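Local coordinates for periplasmic branched-chain amino acid-binding protein (Burkholderia mallei, PDB 3I09) that probably captures branched-chain amino acids or related small carboxylates in the periplasm and delivers them to an ABC transporter, at residues Ser186-Ala191 against Gln197-Ala202; Thr131-Val136 against Ala161-Ala166; Glu65-Asp68 against Leu74-Gly77. All coordinates share one frame; numbering follows the deposited sequence.

Interaction 1. Residues Ser186-Ala191 against Gln197-Ala202; sequences SFLLQA and QILGLA
Ala191, whose methyl group meets Leu199 across the contact, is set in place by its backbone: its N donates to Phe187 O at 3.0 Å, an ordinary helical bond, while its own carbonyl oxygen takes a bond from the hydroxyl of Ser194 as the helix nears its end. No polar bond joins segments 186-191 and 197-202; what holds them is the side chain of Leu199, whose two methyl groups reach two residues of the helix. Its CD1 lies 3.5 Å from Ala191 CB, and its CD2 lies 3.6 Å from Leu188 CD2. Leu199 carries its CG opposite the backbone N (chi1 -179°), which extends the side chain from the strand, and the fork at CG then points one methyl at Ala191 and the other at Leu188. Leu188 and Ala191 are three residues apart and so lie on much the same face of the helix, where one leucine can engage both. They suit different depths. At Ala191 the backbone comes closest, with its CA 7.1 Å from Leu199 CA, and a single methyl fills the gap. Leu188 starts farther off and is not aimed at the strand, but its longer chain brings CD2 in, crossing Leu199 at about a right angle. All three residues are buried, as befits wholly hydrocarbon side chains. Around them, Ala191 also touches Phe144 of strand 142-148, and Leu188 packs on Ala214 and Ala215 of helix 205-217. Strand 198-202 runs parallel between strands 142-148 and 225-228, with Leu199 bonded through its backbone to Lys225 and Ala227. Helix 185-193 connects strand 170-177 to strand 198-202, making a beta-alpha-beta crossover that passes over strand 142-148 and lies beside helix 205-217.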
ATOM      1  N   SER A 186      14.952  23.170   1.453  1.00 20.01           N
ATOM      2  CA  SER A 186      14.476  24.142   0.452  1.00 21.23           C
ATOM      3  C   SER A 186      13.013  23.895   0.045  1.00 20.14           C
ATOM      4  O   SER A 186      12.224  24.840  -0.095  1.00 20.95           O
ATOM      5  CB  SER A 186      15.394  24.187  -0.770  1.00 20.71           C
ATOM      6  OG  SER A 186      15.265  23.005  -1.541  1.00 25.43           O
ATOM      7  N   PHE A 187      12.633  22.627  -0.068  1.00 19.46           N
ATOM      8  CA  PHE A 187      11.271  22.259  -0.376  1.00 18.61           C
ATOM      9  C   PHE A 187      10.308  22.732   0.729  1.00 19.28           C
ATOM     10  O   PHE A 187       9.240  23.296   0.454  1.00 18.16           O
ATOM     11  CB  PHE A 187      11.142  20.738  -0.555  1.00 19.05           C
ATOM     12  CG  PHE A 187      12.215  20.126  -1.436  1.00 17.69           C
ATOM     13  CD1 PHE A 187      12.612  20.730  -2.614  1.00 20.55           C
ATOM     14  CD2 PHE A 187      12.816  18.942  -1.089  1.00 16.42           C
ATOM     15  CE1 PHE A 187      13.605  20.148  -3.421  1.00 21.37           C
ATOM     16  CE2 PHE A 187      13.787  18.354  -1.897  1.00 15.60           C
ATOM     17  CZ  PHE A 187      14.181  18.966  -3.057  1.00 18.26           C
ATOM     18  N   LEU A 188      10.703  22.534   1.984  1.00 18.23           N
ATOM     19  CA  LEU A 188       9.842  22.917   3.096  1.00 19.09           C
ATOM     20  C   LEU A 188       9.698  24.442   3.185  1.00 19.79           C
ATOM     21  O   LEU A 188       8.617  24.947   3.436  1.00 19.22           O
ATOM     22  CB  LEU A 188      10.345  22.296   4.415  1.00 19.34           C
ATOM     23  CG  LEU A 188      10.116  20.794   4.643  1.00 17.92           C
ATOM     24  CD1 LEU A 188      10.958  20.322   5.832  1.00 18.36           C
ATOM     25  CD2 LEU A 188       8.673  20.411   4.851  1.00 19.21           C
ATOM     26  N   LEU A 189      10.769  25.177   2.911  1.00 19.79           N
ATOM     27  CA  LEU A 189      10.678  26.633   2.893  1.00 21.44           C
ATOM     28  C   LEU A 189       9.748  27.162   1.780  1.00 20.65           C
ATOM     29  O   LEU A 189       9.000  28.118   2.007  1.00 19.77           O
ATOM     30  CB  LEU A 189      12.058  27.250   2.840  1.00 21.33           C
ATOM     31  CG  LEU A 189      12.837  26.930   4.127  1.00 25.25           C
ATOM     32  CD1 LEU A 189      14.224  27.562   4.061  1.00 28.84           C
ATOM     33  CD2 LEU A 189      12.104  27.352   5.437  1.00 27.87           C
ATOM     34  N   GLN A 190       9.752  26.526   0.609  1.00 20.16           N
ATOM     35  CA  GLN A 190       8.800  26.870  -0.448  1.00 20.18           C
ATOM     36  C   GLN A 190       7.395  26.660   0.028  1.00 19.70           C
ATOM     37  O   GLN A 190       6.565  27.541  -0.117  1.00 19.90           O
ATOM     38  CB  GLN A 190       8.994  26.016  -1.702  1.00 20.39           C
ATOM     39  CG  GLN A 190      10.248  26.319  -2.430  1.00 21.44           C
ATOM     40  CD  GLN A 190      10.476  25.351  -3.591  1.00 22.36           C
ATOM     41  OE1 GLN A 190       9.599  25.200  -4.457  1.00 22.12           O
ATOM     42  NE2 GLN A 190      11.652  24.701  -3.614  1.00 19.56           N
ATOM     43  N   ALA A 191       7.140  25.500   0.619  1.00 19.50           N
ATOM     44  CA  ALA A 191       5.827  25.198   1.177  1.00 20.45           C
ATOM     45  C   ALA A 191       5.443  26.215   2.245  1.00 20.51           C
ATOM     46  O   ALA A 191       4.314  26.670   2.286  1.00 20.28           O
ATOM     47  CB  ALA A 191       5.766  23.769   1.740  1.00 20.64           C
ATOM     48  N   GLN A 197      -2.660  26.252   4.823  1.00 11.94           N
ATOM     49  CA  GLN A 197      -2.976  25.689   6.143  1.00 12.10           C
ATOM     50  C   GLN A 197      -2.402  24.277   6.313  1.00 12.23           C
ATOM     51  O   GLN A 197      -1.921  23.907   7.383  1.00 13.04           O
ATOM     52  CB  GLN A 197      -4.500  25.605   6.348  1.00 12.13           C
ATOM     53  CG  GLN A 197      -5.190  26.936   6.524  1.00 13.51           C
ATOM     54  CD  GLN A 197      -6.702  26.859   6.386  1.00 15.36           C
ATOM     55  OE1 GLN A 197      -7.207  26.261   5.448  1.00 16.93           O
ATOM     56  NE2 GLN A 197      -7.440  27.482   7.332  1.00 15.77           N
ATOM     57  N   ILE A 198      -2.443  23.496   5.233  1.00 13.01           N
ATOM     58  CA  ILE A 198      -2.073  22.087   5.249  1.00 11.45           C
ATOM     59  C   ILE A 198      -0.892  21.848   4.298  1.00 12.47           C
ATOM     60  O   ILE A 198      -0.931  22.273   3.130  1.00 12.71           O
ATOM     61  CB  ILE A 198      -3.268  21.213   4.784  1.00 11.80           C
ATOM     62  CG1 ILE A 198      -4.546  21.526   5.588  1.00 13.02           C
ATOM     63  CG2 ILE A 198      -2.901  19.707   4.803  1.00 10.62           C
ATOM     64  CD1 ILE A 198      -4.414  21.323   7.136  1.00 13.09           C
ATOM     65  N   LEU A 199       0.133  21.152   4.802  1.00 13.53           N
ATOM     66  CA  LEU A 199       1.198  20.570   3.987  1.00 13.25           C
ATOM     67  C   LEU A 199       0.896  19.108   3.750  1.00 13.94           C
ATOM     68  O   LEU A 199       0.935  18.290   4.686  1.00 12.74           O
ATOM     69  CB  LEU A 199       2.561  20.714   4.683  1.00 14.04           C
ATOM     70  CG  LEU A 199       3.823  20.170   3.970  1.00 17.32           C
ATOM     71  CD1 LEU A 199       4.017  20.867   2.652  1.00 21.21           C
ATOM     72  CD2 LEU A 199       5.070  20.360   4.817  1.00 17.90           C
ATOM     73  N   GLY A 200       0.548  18.774   2.517  1.00 13.13           N
ATOM     74  CA  GLY A 200       0.158  17.411   2.149  1.00 12.92           C
ATOM     75  C   GLY A 200       1.432  16.688   1.751  1.00 14.02           C
ATOM     76  O   GLY A 200       2.148  17.110   0.842  1.00 12.65           O
ATOM     77  N   LEU A 201       1.739  15.631   2.476  1.00 12.50           N
ATOM     78  CA  LEU A 201       2.908  14.804   2.219  1.00 12.32           C
ATOM     79  C   LEU A 201       2.571  13.686   1.252  1.00 12.57           C
ATOM     80  O   LEU A 201       2.075  12.621   1.659  1.00 11.73           O
ATOM     81  CB  LEU A 201       3.392  14.208   3.531  1.00 12.53           C
ATOM     82  CG  LEU A 201       3.805  15.259   4.553  1.00 13.55           C
ATOM     83  CD1 LEU A 201       4.140  14.594   5.899  1.00 13.77           C
ATOM     84  CD2 LEU A 201       4.976  16.099   4.038  1.00 13.56           C
ATOM     85  N   ALA A 202       2.748  13.957  -0.044  1.00 12.14           N
ATOM     86  CA  ALA A 202       2.460  12.976  -1.095  1.00 12.67           C
ATOM     87  C   ALA A 202       3.726  12.167  -1.331  1.00 11.55           C
ATOM     88  O   ALA A 202       4.365  12.225  -2.397  1.00 12.41           O
ATOM     89  CB  ALA A 202       1.980  13.700  -2.404  1.00 12.53           C
TER

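Interaction 2. Residues Thr131-Val136 against Ala161-Ala166; sequences TGSAVV and ADVVKA
Helical segments 131-136 and 161-166 run in roughly the same direction, their axes 8.8 Å apart at closest approach and crossing at -33°, with Gly132 and Val163 facing each other at a CA to CA distance of 6.3 Å. Gly132 suits this place because it offers bare backbone to the partner helix: Val163 CG1 lies 4.0 Å from Gly132 C and 3.6 Å from Ser133 N. Val163 turns this methyl toward the neighbour by setting CG1 opposite its own backbone N (chi1 170°). The same methyl lies 3.4 Å from Ser133 OG, a plain van der Waals touch. The serine hydroxyl has its polar partner within its own helix, the carbonyl oxygen of Lys129 one turn back, so the small side chain can sit against a hydrocarbon. One turn beyond Gly132, Val136 CG2 meets Val164 CG2 at 3.8 Å, two branched side chains slanting past each other. Short, stiff valines fit a narrow interface between helices that lie so near. Beneath the pair, both Val136 and Val164 rest on Trp143 of strand 142-148. Helices 124-137 and 151-166, which precede and follow that strand, thus lie side by side on one face of the parallel sheet, as expected for the alpha/beta/alpha layering of a type I periplasmic binding protein domain.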
ATOM      1  N   THR A 131      -8.122  10.549   4.233  1.00 15.17           N
ATOM      2  CA  THR A 131      -7.369  11.598   4.911  1.00 14.61           C
ATOM      3  C   THR A 131      -7.643  12.974   4.322  1.00 14.52           C
ATOM      4  O   THR A 131      -7.867  13.945   5.063  1.00 14.16           O
ATOM      5  CB  THR A 131      -5.882  11.277   4.845  1.00 15.10           C
ATOM      6  OG1 THR A 131      -5.683  10.000   5.488  1.00 16.37           O
ATOM      7  CG2 THR A 131      -5.054  12.350   5.559  1.00 13.08           C
ATOM      8  N   GLY A 132      -7.657  13.064   3.008  1.00 14.07           N
ATOM      9  CA  GLY A 132      -8.009  14.314   2.344  1.00 15.60           C
ATOM     10  C   GLY A 132      -9.359  14.856   2.757  1.00 15.34           C
ATOM     11  O   GLY A 132      -9.442  15.980   3.213  1.00 15.23           O
ATOM     12  N   SER A 133     -10.415  14.045   2.631  1.00 16.48           N
ATOM     13  CA  SER A 133     -11.759  14.474   3.017  1.00 18.12           C
ATOM     14  C   SER A 133     -11.842  14.885   4.452  1.00 17.75           C
ATOM     15  O   SER A 133     -12.484  15.887   4.759  1.00 18.25           O
ATOM     16  CB  SER A 133     -12.810  13.392   2.799  1.00 18.32           C
ATOM     17  OG  SER A 133     -12.793  12.942   1.467  1.00 22.70           O
ATOM     18  N   ALA A 134     -11.226  14.089   5.327  1.00 17.02           N
ATOM     19  CA  ALA A 134     -11.302  14.298   6.764  1.00 17.86           C
ATOM     20  C   ALA A 134     -10.646  15.634   7.166  1.00 17.55           C
ATOM     21  O   ALA A 134     -11.224  16.409   7.947  1.00 19.19           O
ATOM     22  CB  ALA A 134     -10.675  13.126   7.523  1.00 15.92           C
ATOM     23  N   VAL A 135      -9.479  15.911   6.614  1.00 17.20           N
ATOM     24  CA  VAL A 135      -8.762  17.144   6.935  1.00 16.76           C
ATOM     25  C   VAL A 135      -9.525  18.370   6.393  1.00 17.43           C
ATOM     26  O   VAL A 135      -9.686  19.359   7.121  1.00 17.07           O
ATOM     27  CB  VAL A 135      -7.313  17.096   6.435  1.00 17.19           C
ATOM     28  CG1 VAL A 135      -6.581  18.443   6.594  1.00 16.02           C
ATOM     29  CG2 VAL A 135      -6.533  15.992   7.152  1.00 16.41           C
ATOM     30  N   VAL A 136     -10.020  18.305   5.161  1.00 17.74           N
ATOM     31  CA  VAL A 136     -10.776  19.444   4.587  1.00 19.15           C
ATOM     32  C   VAL A 136     -12.052  19.667   5.402  1.00 20.88           C
ATOM     33  O   VAL A 136     -12.409  20.817   5.712  1.00 22.59           O
ATOM     34  CB  VAL A 136     -11.131  19.246   3.091  1.00 19.02           C
ATOM     35  CG1 VAL A 136     -11.992  20.427   2.580  1.00 18.70           C
ATOM     36  CG2 VAL A 136      -9.908  19.116   2.292  1.00 18.35           C
ATOM     37  N   ALA A 161      -5.535  16.351  -4.451  1.00 12.27           N
ATOM     38  CA  ALA A 161      -5.939  17.663  -4.960  1.00 13.34           C
ATOM     39  C   ALA A 161      -7.393  17.661  -5.425  1.00 13.57           C
ATOM     40  O   ALA A 161      -8.161  18.622  -5.158  1.00 13.11           O
ATOM     41  CB  ALA A 161      -5.009  18.161  -6.093  1.00 12.00           C
ATOM     42  N   ASP A 162      -7.772  16.612  -6.134  1.00 14.15           N
ATOM     43  CA  ASP A 162      -9.164  16.472  -6.606  1.00 14.09           C
ATOM     44  C   ASP A 162     -10.153  16.413  -5.440  1.00 13.79           C
ATOM     45  O   ASP A 162     -11.194  17.089  -5.480  1.00 13.84           O
ATOM     46  CB  ASP A 162      -9.344  15.248  -7.488  1.00 14.03           C
ATOM     47  CG  ASP A 162      -8.699  15.400  -8.873  1.00 18.00           C
ATOM     48  OD1 ASP A 162      -8.352  16.537  -9.302  1.00 19.69           O
ATOM     49  OD2 ASP A 162      -8.527  14.358  -9.533  1.00 20.74           O
ATOM     50  N   VAL A 163      -9.831  15.651  -4.389  1.00 13.86           N
ATOM     51  CA  VAL A 163     -10.693  15.596  -3.185  1.00 14.42           C
ATOM     52  C   VAL A 163     -10.791  16.937  -2.473  1.00 14.67           C
ATOM     53  O   VAL A 163     -11.904  17.391  -2.129  1.00 15.65           O
ATOM     54  CB  VAL A 163     -10.235  14.487  -2.220  1.00 14.60           C
ATOM     55  CG1 VAL A 163     -10.963  14.564  -0.864  1.00 14.16           C
ATOM     56  CG2 VAL A 163     -10.447  13.157  -2.857  1.00 16.20           C
ATOM     57  N   VAL A 164      -9.640  17.592  -2.278  1.00 14.90           N
ATOM     58  CA  VAL A 164      -9.607  18.911  -1.669  1.00 15.78           C
ATOM     59  C   VAL A 164     -10.530  19.889  -2.410  1.00 16.58           C
ATOM     60  O   VAL A 164     -11.388  20.558  -1.798  1.00 17.61           O
ATOM     61  CB  VAL A 164      -8.154  19.469  -1.562  1.00 14.73           C
ATOM     62  CG1 VAL A 164      -8.165  20.983  -1.158  1.00 16.59           C
ATOM     63  CG2 VAL A 164      -7.356  18.646  -0.534  1.00 15.85           C
ATOM     64  N   LYS A 165     -10.378  19.957  -3.724  1.00 17.19           N
ATOM     65  CA  LYS A 165     -11.203  20.859  -4.528  1.00 19.15           C
ATOM     66  C   LYS A 165     -12.690  20.481  -4.504  1.00 19.82           C
ATOM     67  O   LYS A 165     -13.549  21.352  -4.374  1.00 20.67           O
ATOM     68  CB  LYS A 165     -10.667  20.949  -5.950  1.00 19.08           C
ATOM     69  CG  LYS A 165      -9.291  21.607  -6.063  1.00 22.49           C
ATOM     70  CD  LYS A 165      -8.672  21.355  -7.452  1.00 26.62           C
ATOM     71  CE  LYS A 165      -7.193  21.713  -7.512  1.00 27.74           C
ATOM     72  NZ  LYS A 165      -6.535  21.231  -8.795  1.00 27.87           N
ATOM     73  N   ALA A 166     -12.996  19.194  -4.618  1.00 20.51           N
ATOM     74  CA  ALA A 166     -14.373  18.710  -4.529  1.00 21.37           C
ATOM     75  C   ALA A 166     -15.061  19.091  -3.216  1.00 22.22           C
ATOM     76  O   ALA A 166     -16.276  19.234  -3.193  1.00 22.16           O
ATOM     77  CB  ALA A 166     -14.416  17.217  -4.681  1.00 21.19           C
TER

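Interaction 3. Residues Glu65-Asp68 against Leu74-Gly77; sequences EWMD and LLVG
The indole of Trp66 meets Leu75 at its edge: Leu75 CD1 approaches CZ3 at 4.1 Å, close to the plane of the ring, so that segment 74-77 touches the rim of the six-membered ring and covers neither face. The indole also packs on Ile10 of strand 5-11 and on Val48 and Ala50 of strand 43-51, all apolar. A broad aromatic group suits this position because it can span several strands from one point on the helix. The next helix residue, Met67, is selenomethionine in this crystal and comes to the same leucine by another route. Its CB is not directed at the strand, but the chain is extended beyond CG (chi2 176°), carrying the terminal CE to 3.6 Å from Leu75 CD2 and 4.0 Å from Leu75 CB. A long, unbranched chain suits this place, since the CA atoms of Met67 and Leu75 are 8.7 Å apart. Leu75 therefore receives a different neighbour at each branch, the aromatic edge at CD1 and the methionine methyl at CD2. Its CG stands opposite the backbone N (chi1 180°), raising the fork off the strand, and both partners cross it at about a right angle. The contact is buried and purely apolar. Val90 and Ala91 of helix 81-94 also pack against Met67, while Met87 of that helix touches Leu75. Strand 43-51, helix 56-69 and strand 72-77 form a beta-alpha-beta crossover passing over strand 5-11, a building block of the Rossmann-like domains of type I binding proteins. Just beyond strand 72-77, Thr79, Asn80 and Ser81 line the pocket occupied by acetoacetic acid.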
ATOM      1  N   GLU A  65      11.940 -12.742 -16.627  1.00 14.62           N
ATOM      2  CA  GLU A  65      12.753 -13.934 -16.498  1.00 16.03           C
ATOM      3  C   GLU A  65      12.035 -15.052 -15.740  1.00 14.82           C
ATOM      4  O   GLU A  65      12.046 -16.204 -16.175  1.00 15.31           O
ATOM      5  CB  GLU A  65      14.085 -13.616 -15.822  1.00 16.82           C
ATOM      6  CG  GLU A  65      15.055 -14.783 -15.653  1.00 22.62           C
ATOM      7  CD  GLU A  65      15.915 -14.619 -14.398  1.00 33.37           C
ATOM      8  OE1 GLU A  65      16.348 -13.470 -14.114  1.00 38.53           O
ATOM      9  OE2 GLU A  65      16.114 -15.633 -13.670  1.00 41.34           O
ATOM     10  N   TRP A  66      11.449 -14.753 -14.591  1.00 14.38           N
ATOM     11  CA  TRP A  66      10.719 -15.781 -13.854  1.00 12.90           C
ATOM     12  C   TRP A  66       9.532 -16.352 -14.663  1.00 13.78           C
ATOM     13  O   TRP A  66       9.237 -17.556 -14.638  1.00 14.14           O
ATOM     14  CB  TRP A  66      10.199 -15.230 -12.517  1.00 13.15           C
ATOM     15  CG  TRP A  66      11.221 -14.963 -11.441  1.00 13.46           C
ATOM     16  CD1 TRP A  66      12.515 -15.401 -11.377  1.00 16.70           C
ATOM     17  CD2 TRP A  66      10.994 -14.193 -10.267  1.00 12.44           C
ATOM     18  NE1 TRP A  66      13.104 -14.952 -10.207  1.00 16.93           N
ATOM     19  CE2 TRP A  66      12.181 -14.211  -9.511  1.00 16.02           C
ATOM     20  CE3 TRP A  66       9.889 -13.499  -9.770  1.00 13.47           C
ATOM     21  CZ2 TRP A  66      12.289 -13.554  -8.274  1.00 13.42           C
ATOM     22  CZ3 TRP A  66       9.999 -12.838  -8.550  1.00 12.54           C
ATOM     23  CH2 TRP A  66      11.199 -12.892  -7.807  1.00 11.84           C
HETATM   24  N   MSE A  67       8.829 -15.489 -15.359  1.00 13.46           N
HETATM   25  CA  MSE A  67       7.672 -15.937 -16.137  1.00 13.63           C
HETATM   26  C   MSE A  67       8.097 -16.804 -17.325  1.00 14.58           C
HETATM   27  O   MSE A  67       7.452 -17.796 -17.618  1.00 14.97           O
HETATM   28  CB  MSE A  67       6.900 -14.722 -16.630  1.00 13.85           C
HETATM   29  CG  MSE A  67       6.183 -14.033 -15.513  1.00 14.21           C
HETATM   30 SE   MSE A  67       5.277 -12.417 -16.069  0.75 16.30          SE
HETATM   31  CE  MSE A  67       4.812 -11.755 -14.306  1.00 17.31           C
ATOM     32  N   ASP A  68       9.178 -16.410 -17.995  1.00 16.09           N
ATOM     33  CA  ASP A  68       9.606 -17.049 -19.242  1.00 17.30           C
ATOM     34  C   ASP A  68      10.399 -18.326 -19.016  1.00 17.38           C
ATOM     35  O   ASP A  68      10.260 -19.251 -19.802  1.00 17.58           O
ATOM     36  CB  ASP A  68      10.463 -16.093 -20.082  1.00 17.50           C
ATOM     37  CG  ASP A  68       9.636 -15.034 -20.795  1.00 21.80           C
ATOM     38  OD1 ASP A  68       8.377 -15.134 -20.798  1.00 26.10           O
ATOM     39  OD2 ASP A  68      10.249 -14.083 -21.331  1.00 29.10           O
ATOM     40  N   LEU A  74       2.423 -17.087  -9.757  1.00 11.80           N
ATOM     41  CA  LEU A  74       1.958 -15.815  -9.160  1.00 11.25           C
ATOM     42  C   LEU A  74       3.138 -14.862  -8.993  1.00 11.85           C
ATOM     43  O   LEU A  74       4.181 -15.249  -8.443  1.00 11.19           O
ATOM     44  CB  LEU A  74       1.348 -16.043  -7.772  1.00 11.48           C
ATOM     45  CG  LEU A  74       1.044 -14.795  -6.918  1.00 11.31           C
ATOM     46  CD1 LEU A  74      -0.058 -13.924  -7.565  1.00 11.73           C
ATOM     47  CD2 LEU A  74       0.668 -15.159  -5.454  1.00 10.57           C
ATOM     48  N   LEU A  75       2.934 -13.619  -9.423  1.00 11.94           N
ATOM     49  CA  LEU A  75       3.814 -12.498  -9.100  1.00 11.96           C
ATOM     50  C   LEU A  75       3.148 -11.627  -8.052  1.00 11.77           C
ATOM     51  O   LEU A  75       2.029 -11.089  -8.252  1.00 11.75           O
ATOM     52  CB  LEU A  75       4.168 -11.689 -10.338  1.00 11.18           C
ATOM     53  CG  LEU A  75       5.083 -10.489 -10.127  1.00 11.91           C
ATOM     54  CD1 LEU A  75       6.460 -10.953  -9.597  1.00 11.37           C
ATOM     55  CD2 LEU A  75       5.203  -9.622 -11.433  1.00 12.32           C
ATOM     56  N   VAL A  76       3.814 -11.511  -6.910  1.00 11.44           N
ATOM     57  CA  VAL A  76       3.390 -10.623  -5.839  1.00 11.12           C
ATOM     58  C   VAL A  76       4.239  -9.375  -5.928  1.00 12.57           C
ATOM     59  O   VAL A  76       5.457  -9.445  -5.777  1.00 12.30           O
ATOM     60  CB  VAL A  76       3.533 -11.222  -4.437  1.00 11.86           C
ATOM     61  CG1 VAL A  76       3.023 -10.202  -3.357  1.00 10.83           C
ATOM     62  CG2 VAL A  76       2.730 -12.561  -4.354  1.00 12.02           C
ATOM     63  N   GLY A  77       3.576  -8.244  -6.137  1.00 12.02           N
ATOM     64  CA  GLY A  77       4.225  -6.948  -6.279  1.00 12.94           C
ATOM     65  C   GLY A  77       4.308  -6.271  -4.924  1.00 11.76           C
ATOM     66  O   GLY A  77       3.310  -6.110  -4.217  1.00 11.82           O
TER

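All three contacts are buried and have no hydrogen bond between their segments; interactions 1 and 3 are wholly apolar, while interaction 2 includes a serine hydroxyl that bonds within its own helix. Interactions 1 and 3 are counterparts in different sheets: each packs the helix of a beta-alpha-beta crossover on the strand it leads into, through one forked leucine. Their centres lie 38 Å apart, on opposite sides of the chain's centre. Interaction 3 draws on larger helix side chains. Interaction 2 instead joins two helices at a closer backbone spacing. It shares the four-stranded parallel sheet with interaction 1, its helices covering the other face; Ile198 CD1 meets Val135 CG1 at 3.6 Å, linking them.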